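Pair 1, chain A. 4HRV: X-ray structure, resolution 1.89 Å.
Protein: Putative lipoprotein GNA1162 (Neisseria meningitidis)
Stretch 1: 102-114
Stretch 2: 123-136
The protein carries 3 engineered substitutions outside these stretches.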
# COMPACT_ATOMS: atom_id res chain seq x y z
N LEU A 102 -22.26 8.90 -8.43
CA LEU A 102 -22.60 7.60 -7.87
C LEU A 102 -21.62 7.17 -6.79
O LEU A 102 -21.86 6.20 -6.07
CB LEU A 102 -22.69 6.52 -8.96
CG LEU A 102 -23.98 6.59 -9.76
CD1 LEU A 102 -24.25 5.29 -10.52
CD2 LEU A 102 -25.12 6.88 -8.82
N ASP A 103 -20.52 7.91 -6.69
CA ASP A 103 -19.51 7.69 -5.67
C ASP A 103 -18.33 8.61 -5.89
O ASP A 103 -18.06 9.05 -7.01
CB ASP A 103 -19.04 6.23 -5.68
CG ASP A 103 -18.15 5.89 -4.49
OD1 ASP A 103 -18.14 6.68 -3.52
OD2 ASP A 103 -17.48 4.84 -4.54
N SER A 104 -17.63 8.93 -4.81
CA SER A 104 -16.40 9.69 -4.88
C SER A 104 -15.24 8.72 -4.67
O SER A 104 -15.36 7.74 -3.94
CB SER A 104 -16.39 10.78 -3.82
OG SER A 104 -17.53 11.62 -3.95
N VAL A 105 -14.12 8.97 -5.33
CA VAL A 105 -12.98 8.08 -5.22
C VAL A 105 -11.85 8.86 -4.61
O VAL A 105 -11.49 9.92 -5.12
CB VAL A 105 -12.56 7.55 -6.61
CG1 VAL A 105 -11.21 6.86 -6.55
CG2 VAL A 105 -13.64 6.63 -7.17
N THR A 106 -11.28 8.36 -3.51
CA THR A 106 -10.16 9.07 -2.89
C THR A 106 -8.84 8.46 -3.34
O THR A 106 -8.68 7.23 -3.39
CB THR A 106 -10.23 9.08 -1.34
OG1 THR A 106 -9.75 7.84 -0.82
CG2 THR A 106 -11.63 9.35 -0.84
N THR A 107 -7.90 9.34 -3.67
CA THR A 107 -6.61 8.92 -4.17
C THR A 107 -5.53 9.60 -3.35
O THR A 107 -5.61 10.80 -3.09
CB THR A 107 -6.44 9.35 -5.64
OG1 THR A 107 -7.39 8.67 -6.47
CG2 THR A 107 -5.03 9.04 -6.13
N VAL A 108 -4.54 8.83 -2.92
CA VAL A 108 -3.33 9.39 -2.32
C VAL A 108 -2.13 8.77 -3.02
O VAL A 108 -2.07 7.55 -3.20
CB VAL A 108 -3.22 9.10 -0.81
CG1 VAL A 108 -1.95 9.77 -0.23
CG2 VAL A 108 -4.43 9.63 -0.10
N SER A 109 -1.18 9.60 -3.44
CA SER A 109 0.03 9.12 -4.07
C SER A 109 1.21 9.85 -3.43
O SER A 109 1.12 11.04 -3.13
CB SER A 109 0.02 9.41 -5.57
OG SER A 109 -1.16 8.94 -6.19
N ALA A 110 2.29 9.11 -3.21
CA ALA A 110 3.48 9.67 -2.60
C ALA A 110 4.70 8.98 -3.19
O ALA A 110 4.61 7.86 -3.71
CB ALA A 110 3.45 9.48 -1.09
N LYS A 111 5.83 9.66 -3.13
CA LYS A 111 7.06 9.12 -3.63
C LYS A 111 8.11 9.40 -2.56
O LYS A 111 7.95 10.31 -1.75
CB LYS A 111 7.43 9.76 -4.96
CG LYS A 111 7.62 11.26 -4.90
CD LYS A 111 7.82 11.83 -6.31
CE LYS A 111 8.00 13.34 -6.29
NZ LYS A 111 8.15 13.89 -7.66
N ALA A 112 9.15 8.58 -2.51
CA ALA A 112 10.15 8.75 -1.47
C ALA A 112 11.51 8.32 -1.96
O ALA A 112 11.62 7.54 -2.90
CB ALA A 112 9.77 7.98 -0.22
N ARG A 113 12.55 8.87 -1.33
CA ARG A 113 13.90 8.43 -1.61
C ARG A 113 14.71 8.44 -0.32
O ARG A 113 14.54 9.32 0.52
CB ARG A 113 14.54 9.31 -2.67
CG ARG A 113 14.82 10.73 -2.23
CD ARG A 113 15.31 11.59 -3.40
NE ARG A 113 15.95 12.81 -2.93
CZ ARG A 113 15.29 13.88 -2.51
NH1 ARG A 113 13.96 13.87 -2.52
NH2 ARG A 113 15.94 14.95 -2.09
N LEU A 114 15.58 7.45 -0.17
CA LEU A 114 16.47 7.38 0.98
C LEU A 114 17.88 7.76 0.53
O LEU A 114 18.41 7.17 -0.40
CB LEU A 114 16.51 5.96 1.54
CG LEU A 114 17.30 5.84 2.85
CD1 LEU A 114 16.52 6.53 3.96
CD2 LEU A 114 17.59 4.39 3.22
N LEU A 123 20.12 5.77 -1.88
CA LEU A 123 20.22 4.38 -1.47
C LEU A 123 18.99 3.57 -1.87
O LEU A 123 19.07 2.34 -2.05
CB LEU A 123 20.43 4.29 0.04
CG LEU A 123 21.62 5.10 0.55
CD1 LEU A 123 21.55 5.24 2.06
CD2 LEU A 123 22.93 4.46 0.11
N TRP A 124 17.86 4.25 -2.01
CA TRP A 124 16.60 3.59 -2.32
C TRP A 124 15.59 4.62 -2.82
O TRP A 124 15.66 5.78 -2.42
CB TRP A 124 16.04 2.92 -1.07
CG TRP A 124 14.65 2.39 -1.23
CD1 TRP A 124 14.30 1.17 -1.72
CD2 TRP A 124 13.42 3.06 -0.91
NE1 TRP A 124 12.93 1.03 -1.72
CE2 TRP A 124 12.37 2.17 -1.22
CE3 TRP A 124 13.12 4.31 -0.36
CZ2 TRP A 124 11.02 2.50 -1.02
CZ3 TRP A 124 11.77 4.64 -0.17
CH2 TRP A 124 10.75 3.74 -0.50
N SER A 125 14.67 4.20 -3.68
CA SER A 125 13.53 5.05 -4.03
C SER A 125 12.30 4.24 -4.45
O SER A 125 12.42 3.18 -5.05
CB SER A 125 13.89 6.08 -5.11
OG SER A 125 14.04 5.49 -6.37
N GLY A 126 11.13 4.78 -4.13
CA GLY A 126 9.88 4.12 -4.45
C GLY A 126 8.75 5.12 -4.49
O GLY A 126 8.92 6.30 -4.14
N SER A 127 7.58 4.65 -4.95
CA SER A 127 6.39 5.47 -4.94
C SER A 127 5.16 4.59 -4.87
O SER A 127 5.21 3.39 -5.17
CB SER A 127 6.33 6.39 -6.17
OG SER A 127 6.47 5.66 -7.37
N ALA A 128 4.06 5.18 -4.43
CA ALA A 128 2.83 4.44 -4.23
C ALA A 128 1.66 5.35 -4.51
O ALA A 128 1.67 6.53 -4.12
CB ALA A 128 2.76 3.90 -2.81
N SER A 129 0.67 4.82 -5.21
CA SER A 129 -0.54 5.56 -5.47
C SER A 129 -1.68 4.62 -5.17
O SER A 129 -1.75 3.52 -5.73
CB SER A 129 -0.57 6.06 -6.92
OG SER A 129 -1.82 6.63 -7.24
N ILE A 130 -2.54 5.03 -4.25
CA ILE A 130 -3.57 4.15 -3.72
C ILE A 130 -4.91 4.86 -3.80
O ILE A 130 -5.02 6.05 -3.48
CB ILE A 130 -3.23 3.76 -2.29
CG1 ILE A 130 -1.96 2.90 -2.29
CG2 ILE A 130 -4.36 3.00 -1.66
CD1 ILE A 130 -1.34 2.71 -0.93
N ARG A 131 -5.92 4.12 -4.26
CA ARG A 131 -7.24 4.68 -4.51
C ARG A 131 -8.30 3.81 -3.87
O ARG A 131 -8.16 2.59 -3.78
CB ARG A 131 -7.51 4.73 -6.02
CG ARG A 131 -6.44 5.41 -6.84
CD ARG A 131 -6.58 5.04 -8.30
NE ARG A 131 -7.98 4.86 -8.68
CZ ARG A 131 -8.74 5.82 -9.19
NH1 ARG A 131 -8.24 7.03 -9.40
NH2 ARG A 131 -10.01 5.56 -9.50
N GLU A 132 -9.38 4.45 -3.44
CA GLU A 132 -10.44 3.73 -2.76
C GLU A 132 -11.77 4.40 -3.03
O GLU A 132 -11.86 5.63 -3.05
CB GLU A 132 -10.16 3.71 -1.27
CG GLU A 132 -10.96 2.70 -0.50
CD GLU A 132 -10.74 2.83 0.99
OE1 GLU A 132 -10.68 3.98 1.47
OE2 GLU A 132 -10.61 1.78 1.66
N GLY A 133 -12.80 3.59 -3.25
CA GLY A 133 -14.15 4.10 -3.37
C GLY A 133 -14.56 4.76 -2.07
O GLY A 133 -14.46 4.15 -1.00
N SER A 134 -15.02 6.01 -2.15
CA SER A 134 -15.38 6.78 -0.96
C SER A 134 -16.63 6.24 -0.26
O SER A 134 -16.74 6.30 0.97
CB SER A 134 -15.56 8.26 -1.32
OG SER A 134 -16.14 8.98 -0.25
N ASN A 135 -17.57 5.72 -1.04
CA ASN A 135 -18.82 5.19 -0.50
C ASN A 135 -18.63 4.08 0.55
O ASN A 135 -19.44 3.94 1.46
CB ASN A 135 -19.73 4.71 -1.63
N ASN A 136 -17.56 3.30 0.42
CA ASN A 136 -17.33 2.19 1.35
C ASN A 136 -15.89 2.08 1.87
O ASN A 136 -15.28 1.01 1.79
CB ASN A 136 -17.74 0.86 0.72
CG ASN A 136 -19.21 0.82 0.31
OD1 ASN A 136 -20.10 0.67 1.14
ND2 ASN A 136 -19.46 0.94 -1.00

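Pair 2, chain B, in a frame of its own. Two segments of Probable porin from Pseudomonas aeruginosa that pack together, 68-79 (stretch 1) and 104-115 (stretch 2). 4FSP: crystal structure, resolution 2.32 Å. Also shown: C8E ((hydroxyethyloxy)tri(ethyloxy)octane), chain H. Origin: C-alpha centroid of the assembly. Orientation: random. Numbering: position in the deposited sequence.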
# COMPACT_ATOMS: atom_id res chain seq x y z
N GLY B 68 19.98 -4.40 20.98
CA GLY B 68 19.15 -3.35 21.54
C GLY B 68 17.67 -3.70 21.49
O GLY B 68 17.21 -4.33 20.53
N VAL B 69 16.94 -3.30 22.53
CA VAL B 69 15.51 -3.58 22.62
C VAL B 69 14.71 -2.29 22.57
O VAL B 69 15.11 -1.27 23.16
CB VAL B 69 15.19 -4.33 23.94
CG1 VAL B 69 13.74 -4.77 23.94
CG2 VAL B 69 16.10 -5.53 24.10
N GLY B 70 13.58 -2.31 21.87
CA GLY B 70 12.73 -1.13 21.79
C GLY B 70 11.25 -1.45 21.77
O GLY B 70 10.84 -2.61 21.73
N LEU B 71 10.44 -0.39 21.79
CA LEU B 71 8.98 -0.54 21.82
C LEU B 71 8.31 0.56 21.00
O LEU B 71 8.58 1.74 21.22
CB LEU B 71 8.49 -0.48 23.26
CG LEU B 71 6.97 -0.45 23.46
CD1 LEU B 71 6.35 -1.75 22.99
CD2 LEU B 71 6.62 -0.20 24.92
N ASP B 72 7.46 0.16 20.05
CA ASP B 72 6.58 1.11 19.36
C ASP B 72 5.16 0.90 19.87
O ASP B 72 4.76 -0.22 20.24
CB ASP B 72 6.58 0.93 17.83
CG ASP B 72 7.95 1.13 17.22
OD1 ASP B 72 8.81 1.74 17.90
OD2 ASP B 72 8.18 0.69 16.07
N LEU B 73 4.40 1.99 19.88
CA LEU B 73 3.01 1.96 20.32
C LEU B 73 2.14 2.75 19.36
O LEU B 73 2.47 3.88 19.00
CB LEU B 73 2.88 2.56 21.72
CG LEU B 73 3.32 1.67 22.87
CD1 LEU B 73 3.28 2.44 24.18
CD2 LEU B 73 2.37 0.49 22.92
N LEU B 74 1.03 2.14 18.95
CA LEU B 74 0.04 2.84 18.15
C LEU B 74 -1.28 2.93 18.92
O LEU B 74 -1.94 1.92 19.17
CB LEU B 74 -0.19 2.11 16.82
CG LEU B 74 0.65 2.53 15.61
CD1 LEU B 74 0.23 1.74 14.36
CD2 LEU B 74 0.55 4.03 15.35
N GLY B 75 -1.65 4.14 19.30
CA GLY B 75 -2.93 4.37 19.95
C GLY B 75 -3.89 5.00 18.95
O GLY B 75 -3.60 6.06 18.38
N LYS B 76 -5.02 4.33 18.72
CA LYS B 76 -5.99 4.83 17.77
C LYS B 76 -7.36 5.04 18.42
O LYS B 76 -7.86 4.18 19.14
CB LYS B 76 -6.11 3.87 16.58
CG LYS B 76 -4.78 3.59 15.91
CD LYS B 76 -4.70 2.18 15.35
CE LYS B 76 -5.61 2.00 14.16
NZ LYS B 76 -5.34 0.68 13.52
N LEU B 77 -7.94 6.21 18.17
CA LEU B 77 -9.33 6.45 18.54
C LEU B 77 -10.13 6.89 17.31
O LEU B 77 -9.72 7.79 16.57
CB LEU B 77 -9.42 7.49 19.66
CG LEU B 77 -10.83 7.76 20.19
CD1 LEU B 77 -11.41 6.52 20.85
CD2 LEU B 77 -10.84 8.94 21.16
N GLY B 78 -11.27 6.24 17.08
CA GLY B 78 -12.14 6.58 15.97
C GLY B 78 -13.58 6.81 16.41
O GLY B 78 -14.14 6.00 17.15
N VAL B 79 -14.17 7.91 15.95
CA VAL B 79 -15.54 8.24 16.30
C VAL B 79 -16.35 8.57 15.06
O VAL B 79 -15.96 9.44 14.27
CB VAL B 79 -15.58 9.43 17.28
CG1 VAL B 79 -14.54 10.47 16.89
CG2 VAL B 79 -16.97 10.03 17.31
N ASP B 104 -17.67 4.50 18.62
CA ASP B 104 -16.41 4.71 19.32
C ASP B 104 -15.46 3.55 19.07
O ASP B 104 -15.67 2.44 19.56
CB ASP B 104 -16.63 4.89 20.82
CG ASP B 104 -15.44 5.51 21.52
OD1 ASP B 104 -14.88 6.49 20.99
OD2 ASP B 104 -15.04 5.00 22.60
N TYR B 105 -14.40 3.81 18.30
CA TYR B 105 -13.39 2.82 17.95
C TYR B 105 -12.10 3.12 18.72
O TYR B 105 -11.57 4.23 18.66
CB TYR B 105 -13.14 2.86 16.45
CG TYR B 105 -12.03 1.96 15.95
CD1 TYR B 105 -10.81 2.49 15.53
CD2 TYR B 105 -12.20 0.59 15.88
CE1 TYR B 105 -9.80 1.68 15.07
CE2 TYR B 105 -11.19 -0.24 15.42
CZ TYR B 105 -9.99 0.31 15.01
OH TYR B 105 -8.98 -0.50 14.55
N ALA B 106 -11.58 2.13 19.44
CA ALA B 106 -10.41 2.36 20.28
C ALA B 106 -9.45 1.18 20.25
O ALA B 106 -9.84 0.03 20.47
CB ALA B 106 -10.82 2.68 21.70
N ARG B 107 -8.19 1.47 19.99
CA ARG B 107 -7.24 0.38 19.88
C ARG B 107 -5.80 0.75 20.24
O ARG B 107 -5.33 1.86 19.96
CB ARG B 107 -7.30 -0.17 18.45
CG ARG B 107 -7.06 -1.65 18.40
CD ARG B 107 -7.64 -2.27 17.15
NE ARG B 107 -7.05 -3.58 16.94
CZ ARG B 107 -5.87 -3.75 16.36
NH1 ARG B 107 -5.19 -2.70 15.92
NH2 ARG B 107 -5.37 -4.97 16.20
N LEU B 108 -5.11 -0.20 20.85
CA LEU B 108 -3.72 -0.01 21.22
C LEU B 108 -2.88 -1.13 20.63
O LEU B 108 -3.10 -2.30 20.95
CB LEU B 108 -3.58 0.00 22.74
CG LEU B 108 -2.73 1.11 23.35
CD1 LEU B 108 -2.45 0.82 24.83
CD2 LEU B 108 -1.43 1.29 22.58
N ASP B 109 -1.92 -0.80 19.77
CA ASP B 109 -1.04 -1.84 19.21
C ASP B 109 0.41 -1.65 19.61
O ASP B 109 1.01 -0.60 19.34
CB ASP B 109 -1.15 -1.91 17.70
CG ASP B 109 -2.46 -2.50 17.25
OD1 ASP B 109 -2.67 -3.70 17.49
OD2 ASP B 109 -3.28 -1.78 16.63
N ALA B 110 0.97 -2.68 20.22
CA ALA B 110 2.35 -2.66 20.70
C ALA B 110 3.24 -3.45 19.76
O ALA B 110 2.82 -4.45 19.18
CB ALA B 110 2.44 -3.24 22.11
N THR B 111 4.48 -3.02 19.63
CA THR B 111 5.46 -3.74 18.83
C THR B 111 6.79 -3.74 19.56
O THR B 111 7.36 -2.68 19.83
CB THR B 111 5.62 -3.08 17.44
OG1 THR B 111 4.34 -2.95 16.81
CG2 THR B 111 6.55 -3.91 16.54
N ALA B 112 7.28 -4.93 19.92
CA ALA B 112 8.64 -5.05 20.41
C ALA B 112 9.59 -4.99 19.20
O ALA B 112 9.30 -5.53 18.11
CB ALA B 112 8.83 -6.36 21.17
N LYS B 113 10.72 -4.31 19.39
CA LYS B 113 11.72 -4.28 18.34
C LYS B 113 13.10 -4.64 18.89
O LYS B 113 13.53 -4.13 19.93
CB LYS B 113 11.71 -2.95 17.58
CG LYS B 113 11.96 -1.71 18.42
CD LYS B 113 11.60 -0.41 17.67
CE LYS B 113 11.90 0.80 18.54
NZ LYS B 113 11.51 2.11 17.92
N LEU B 114 13.77 -5.56 18.19
CA LEU B 114 15.13 -5.95 18.52
C LEU B 114 16.07 -5.58 17.38
O LEU B 114 15.75 -5.75 16.19
CB LEU B 114 15.24 -7.44 18.80
CG LEU B 114 14.52 -8.07 20.00
CD1 LEU B 114 14.68 -9.58 19.92
CD2 LEU B 114 15.09 -7.57 21.30
N ARG B 115 17.24 -5.11 17.76
CA ARG B 115 18.18 -4.54 16.83
C ARG B 115 19.56 -5.13 17.13
O ARG B 115 20.03 -5.11 18.28
CB ARG B 115 18.12 -3.03 17.01
CG ARG B 115 18.82 -2.24 16.00
CD ARG B 115 17.94 -1.56 14.96
NE ARG B 115 18.88 -1.19 13.90
CZ ARG B 115 19.43 0.00 13.74
NH1 ARG B 115 19.06 1.01 14.53
NH2 ARG B 115 20.32 0.20 12.77
C2 C8E H . -10.05 -2.20 24.93
C3 C8E H . -9.65 -0.98 24.12
C4 C8E H . -8.18 -0.67 24.34
C5 C8E H . -7.98 0.79 24.72
C6 C8E H . -7.46 1.59 23.53
C7 C8E H . -7.04 3.01 23.93
C8 C8E H . -6.14 3.64 22.87
O9 C8E H . -6.63 4.92 22.52
C10 C8E H . -5.60 5.88 22.40
C11 C8E H . -6.09 7.03 21.51
O12 C8E H . -5.21 8.10 21.72
C13 C8E H . -5.38 9.20 20.85
C14 C8E H . -4.85 10.42 21.59
O HOH W 1 10.00 1.86 14.86

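Both pairs are two-stranded antiparallel ladders. In each, the strand axes approach to 4.5 Å and their N-to-C directions differ by 175°, and 14 central residues superpose with an RMSD of 0.4 Å over N, CA and C. Hydrogen-bonded and non-hydrogen-bonded pairs alternate in the same register, so V108(A) and I130(A) of pair 1 fall on L74(B) and D109(B) of pair 2. At this matched rung V108(A) N donates to I130(A) O at 2.9 Å and I130(A) N to V108(A) O at 2.8 Å; in pair 2 L74(B) N to D109(B) O and D109(B) N to L74(B) O both measure 2.8 Å.

With the backbone held alike, the side chains differ clearly on the face that carries V108(A) in pair 1 and L74(B) in pair 2. In pair 1 this face is lined largely by small or apolar residues. A110(A) and A128(A) take the places of K76(B) and R107(B), whose like charges lie close together, K76(B) NZ and R107(B) NH1 being 4.1 Å apart. T106(A) and E132(A) match D72(B) and T111(B). T106(A) OG1 is buried without a partner, whereas D72(B) OD1 forms a salt bridge with K113(B) NZ at 2.7 Å, two residue pairs along the ladder, where K113(B) faces G70(B). The lysine reaches it by crossing G70(B), where an ideal CB would lie 2.6 Å from K113(B) CE; the absence of a side chain leaves the path open. Glycine makes room in pair 1 too: a CB on G126(A) would clash with W124(A) CZ2 at 2.9 Å. The indole instead packs across the ladder, with W124(A) CZ3 3.9 Å from A112(A) CB.

The opposite face reverses the chemistry. Pair 1 places S109(A) beside S129(A), and their OG atoms share a hydrogen bond of 2.6 Å. Pair 2 has G75(B) and L108(B) at these positions, and L108(B) turns to L73(B), the CD2 atoms of the two leucines meeting at 3.9 Å. The detergent C8E also lies along this face, its C10 3.9 Å from G75(B) CA, where a CB would be crowded by the same carbon. T107(A) and R131(A) correspond to L73(B) and A110(B): T107(A) OG1 lies 3.4 Å from R131(A) CG, while L73(B) CD2 rests 3.8 Å from A110(B) CB. The arginine also extends along its strand, so that V105(A) CG1 covers one face of the guanidinium, 3.4 Å from R131(A) NH2. Thus one backbone ladder accommodates polar and aliphatic packing on corresponding faces.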